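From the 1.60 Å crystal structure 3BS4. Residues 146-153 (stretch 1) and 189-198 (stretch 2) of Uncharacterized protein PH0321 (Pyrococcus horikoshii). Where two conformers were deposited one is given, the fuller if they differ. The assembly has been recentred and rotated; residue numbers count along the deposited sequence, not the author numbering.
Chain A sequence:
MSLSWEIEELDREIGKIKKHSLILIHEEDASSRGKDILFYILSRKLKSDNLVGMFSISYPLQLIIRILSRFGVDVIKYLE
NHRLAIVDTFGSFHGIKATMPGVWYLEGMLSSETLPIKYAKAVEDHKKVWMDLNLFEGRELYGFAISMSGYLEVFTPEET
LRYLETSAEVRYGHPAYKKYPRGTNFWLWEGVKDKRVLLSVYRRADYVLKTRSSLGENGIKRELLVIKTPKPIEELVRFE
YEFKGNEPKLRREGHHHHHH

Stretch 1, residues 146-153: ISMSGYLE
Stretch 2 189-198: WEGVKDKRVL

Stretch 1 passes from Ile 146 (phi/psi -123/96) through a cis peptide bond before Ser 147 and turns into a 3-10 segment at 148-150. Residues 151-153 keep helical phi/psi. Stretch 2 ends a strand at 189-190, loops through 191-194 and enters a helix at 195. In the register across the stretches, Ser 149 CA lies 5.0 Å from Trp 189 CA. The two stretches bury 404 Å² between them, both sides summed; Ser 147, Ser 149 and Trp 189 are buried.

Two hydrogen bonds cross the contact, and both use serine hydroxyls. The CA-to-CB bond of Ser 147 points toward stretch 2 (chi1 m), and Ser 147 OG donates to Glu 190 OE2 at 2.7 Å. Glu 190 reaches it with chi1 m, chi2 t and chi3 62°; its OE1 and OE2 also have partners elsewhere in the structure. Ser 149 OG (chi1 p) accepts from Glu 190 N at 2.9 Å, nearly linear at 169°. A short hydroxyl thus satisfies the strand-end amide.

Trp 189 (chi1 t, chi2 -79°) packs one ring face against Ser 149. Ser 149 CA sits 3.7 Å from the centroid of the Trp 189 six-membered ring, 13° off its normal, a CH-pi contact. Ser 149 CB lies over the same face, 3.6 Å from Trp 189 CD2. The indole is satisfied within its own stretch: Trp 189 NE1 donates to Val 192 O at 3.0 Å.

Leu 152 (m, t) supplies apolar cover. Leu 152 CD1 lies 3.8 Å from Trp 189 CH2 and 3.7 Å from Lys 193 CB, and Leu 152 CD2 lies 4.1 Å from Val 197 CG2. Lys 193, at positive phi (76°), extends its chain back so that Lys 193 NZ donates to Glu 190 O at 2.7 Å. Gly 191 (phi 89°, psi -158°) suits this loop, since a CB would jam against Glu 190 O and clash with Lys 193 NZ. Asp 194 (chi1 t) caps the helix: Asp 194 OD2 accepts from Val 197 N at 2.9 Å.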

# COMPACT_ATOMS: atom_id res chain seq x y z
N ILE A 146 -3.73 -1.10 2.47
CA ILE A 146 -4.93 -0.42 2.01
C ILE A 146 -6.03 -0.56 3.07
O ILE A 146 -6.71 -1.59 3.13
CB ILE A 146 -5.43 -0.96 0.65
CG1 ILE A 146 -4.29 -1.03 -0.37
CG2 ILE A 146 -6.58 -0.09 0.14
CD1 ILE A 146 -4.60 -1.82 -1.64
N SER A 147 -6.18 0.43 3.94
CA SER A 147 -5.38 1.63 4.04
C SER A 147 -5.06 1.95 5.48
O SER A 147 -5.70 1.39 6.39
CB SER A 147 -6.27 2.83 3.64
OG SER A 147 -6.75 2.66 2.30
N MET A 148 -4.02 2.73 5.74
CA MET A 148 -3.34 2.69 7.02
C MET A 148 -4.33 3.55 7.87
O MET A 148 -4.43 3.42 9.10
CB MET A 148 -2.01 3.43 6.94
CG MET A 148 -0.90 2.60 6.31
SD MET A 148 -0.48 1.11 7.26
CE MET A 148 0.27 1.92 8.71
N SER A 149 -5.11 4.42 7.21
CA SER A 149 -6.15 5.21 7.89
C SER A 149 -7.25 4.33 8.50
O SER A 149 -7.95 4.74 9.43
CB SER A 149 -6.75 6.26 6.91
OG SER A 149 -7.09 5.65 5.66
N GLY A 150 -7.37 3.09 8.00
CA GLY A 150 -8.36 2.14 8.53
C GLY A 150 -8.14 1.79 9.99
O GLY A 150 -9.09 1.39 10.68
N TYR A 151 -6.91 1.89 10.48
CA TYR A 151 -6.64 1.54 11.88
C TYR A 151 -7.42 2.42 12.85
O TYR A 151 -7.68 1.99 13.96
CB TYR A 151 -5.14 1.58 12.18
CG TYR A 151 -4.43 0.44 11.51
CD1 TYR A 151 -4.78 -0.88 11.80
CD2 TYR A 151 -3.41 0.68 10.57
CE1 TYR A 151 -4.13 -1.96 11.18
CE2 TYR A 151 -2.77 -0.40 9.93
CZ TYR A 151 -3.13 -1.70 10.25
OH TYR A 151 -2.53 -2.79 9.64
N LEU A 152 -7.75 3.63 12.45
CA LEU A 152 -8.49 4.53 13.33
C LEU A 152 -9.93 4.05 13.56
O LEU A 152 -10.62 4.61 14.43
CB LEU A 152 -8.44 5.96 12.80
CG LEU A 152 -7.07 6.63 12.82
CD1 LEU A 152 -7.09 7.97 12.08
CD2 LEU A 152 -6.58 6.84 14.27
N GLU A 153 -10.38 3.04 12.82
CA GLU A 153 -11.71 2.45 13.06
C GLU A 153 -11.68 1.48 14.24
O GLU A 153 -12.72 1.21 14.84
CB GLU A 153 -12.23 1.76 11.80
CG GLU A 153 -12.49 2.72 10.67
CD GLU A 153 -12.50 2.07 9.29
OE1 GLU A 153 -12.88 0.87 9.18
OE2 GLU A 153 -12.12 2.75 8.31
N TRP A 189 -3.34 6.42 2.64
CA TRP A 189 -4.06 7.05 3.75
C TRP A 189 -5.20 7.86 3.16
O TRP A 189 -4.95 8.75 2.36
CB TRP A 189 -3.14 7.97 4.58
CG TRP A 189 -3.84 8.60 5.76
CD1 TRP A 189 -4.67 9.66 5.75
CD2 TRP A 189 -3.73 8.19 7.13
NE1 TRP A 189 -5.12 9.95 7.03
CE2 TRP A 189 -4.56 9.05 7.90
CE3 TRP A 189 -3.04 7.16 7.79
CZ2 TRP A 189 -4.70 8.92 9.29
CZ3 TRP A 189 -3.19 7.02 9.17
CH2 TRP A 189 -4.00 7.90 9.91
N GLU A 190 -6.45 7.53 3.55
CA GLU A 190 -7.64 8.18 2.99
C GLU A 190 -8.16 9.23 3.95
O GLU A 190 -8.56 8.90 5.07
CB GLU A 190 -8.72 7.12 2.70
CG GLU A 190 -8.22 6.08 1.69
CD GLU A 190 -9.26 5.04 1.32
OE1 GLU A 190 -10.32 5.39 0.75
OE2 GLU A 190 -9.00 3.85 1.56
N GLY A 191 -8.15 10.48 3.50
CA GLY A 191 -8.71 11.59 4.30
C GLY A 191 -7.70 12.21 5.24
O GLY A 191 -6.48 12.13 5.01
N VAL A 192 -8.18 12.87 6.28
CA VAL A 192 -7.27 13.45 7.26
C VAL A 192 -7.40 12.63 8.52
O VAL A 192 -6.50 11.84 8.86
CB VAL A 192 -7.55 14.97 7.48
CG1 VAL A 192 -6.54 15.56 8.45
CG2 VAL A 192 -7.48 15.69 6.13
N LYS A 193 -8.55 12.78 9.19
CA LYS A 193 -8.99 11.93 10.31
C LYS A 193 -8.29 12.20 11.65
O LYS A 193 -8.96 12.41 12.67
CB LYS A 193 -8.93 10.44 9.96
CG LYS A 193 -9.81 10.08 8.76
CD LYS A 193 -9.79 8.59 8.45
CE LYS A 193 -10.90 8.22 7.44
NZ LYS A 193 -10.95 9.10 6.25
N ASP A 194 -6.96 12.14 11.66
CA ASP A 194 -6.19 12.53 12.85
C ASP A 194 -4.85 13.08 12.44
O ASP A 194 -4.02 12.37 11.88
CB ASP A 194 -6.00 11.36 13.81
CG ASP A 194 -5.36 11.79 15.13
OD1 ASP A 194 -6.11 12.13 16.07
OD2 ASP A 194 -4.11 11.86 15.20
N LYS A 195 -4.62 14.36 12.73
CA LYS A 195 -3.42 15.03 12.25
C LYS A 195 -2.15 14.48 12.88
O LYS A 195 -1.09 14.44 12.23
CB LYS A 195 -3.51 16.54 12.47
CG LYS A 195 -4.60 17.23 11.64
CD LYS A 195 -4.35 18.73 11.49
CE LYS A 195 -4.26 19.45 12.84
NZ LYS A 195 -3.44 20.70 12.73
N ARG A 196 -2.24 14.05 14.15
CA ARG A 196 -1.06 13.49 14.83
C ARG A 196 -0.63 12.18 14.20
O ARG A 196 0.57 11.93 14.02
CB ARG A 196 -1.30 13.28 16.32
CG ARG A 196 -1.39 14.57 17.09
CD ARG A 196 -1.32 14.29 18.58
NE ARG A 196 -2.43 13.44 19.02
CZ ARG A 196 -2.41 12.69 20.11
NH1 ARG A 196 -1.34 12.65 20.90
NH2 ARG A 196 -3.47 11.95 20.41
N VAL A 197 -1.59 11.32 13.90
CA VAL A 197 -1.23 10.04 13.28
C VAL A 197 -0.69 10.28 11.87
O VAL A 197 0.28 9.65 11.43
CB VAL A 197 -2.41 9.03 13.26
CG1 VAL A 197 -1.94 7.72 12.62
CG2 VAL A 197 -2.97 8.81 14.67
N LEU A 198 -1.32 11.20 11.15
CA LEU A 198 -0.84 11.56 9.82
C LEU A 198 0.58 12.12 9.87
O LEU A 198 1.39 11.84 8.99
CB LEU A 198 -1.81 12.56 9.20
CG LEU A 198 -1.82 12.82 7.71
CD1 LEU A 198 -1.87 11.55 6.85
CD2 LEU A 198 -3.04 13.72 7.43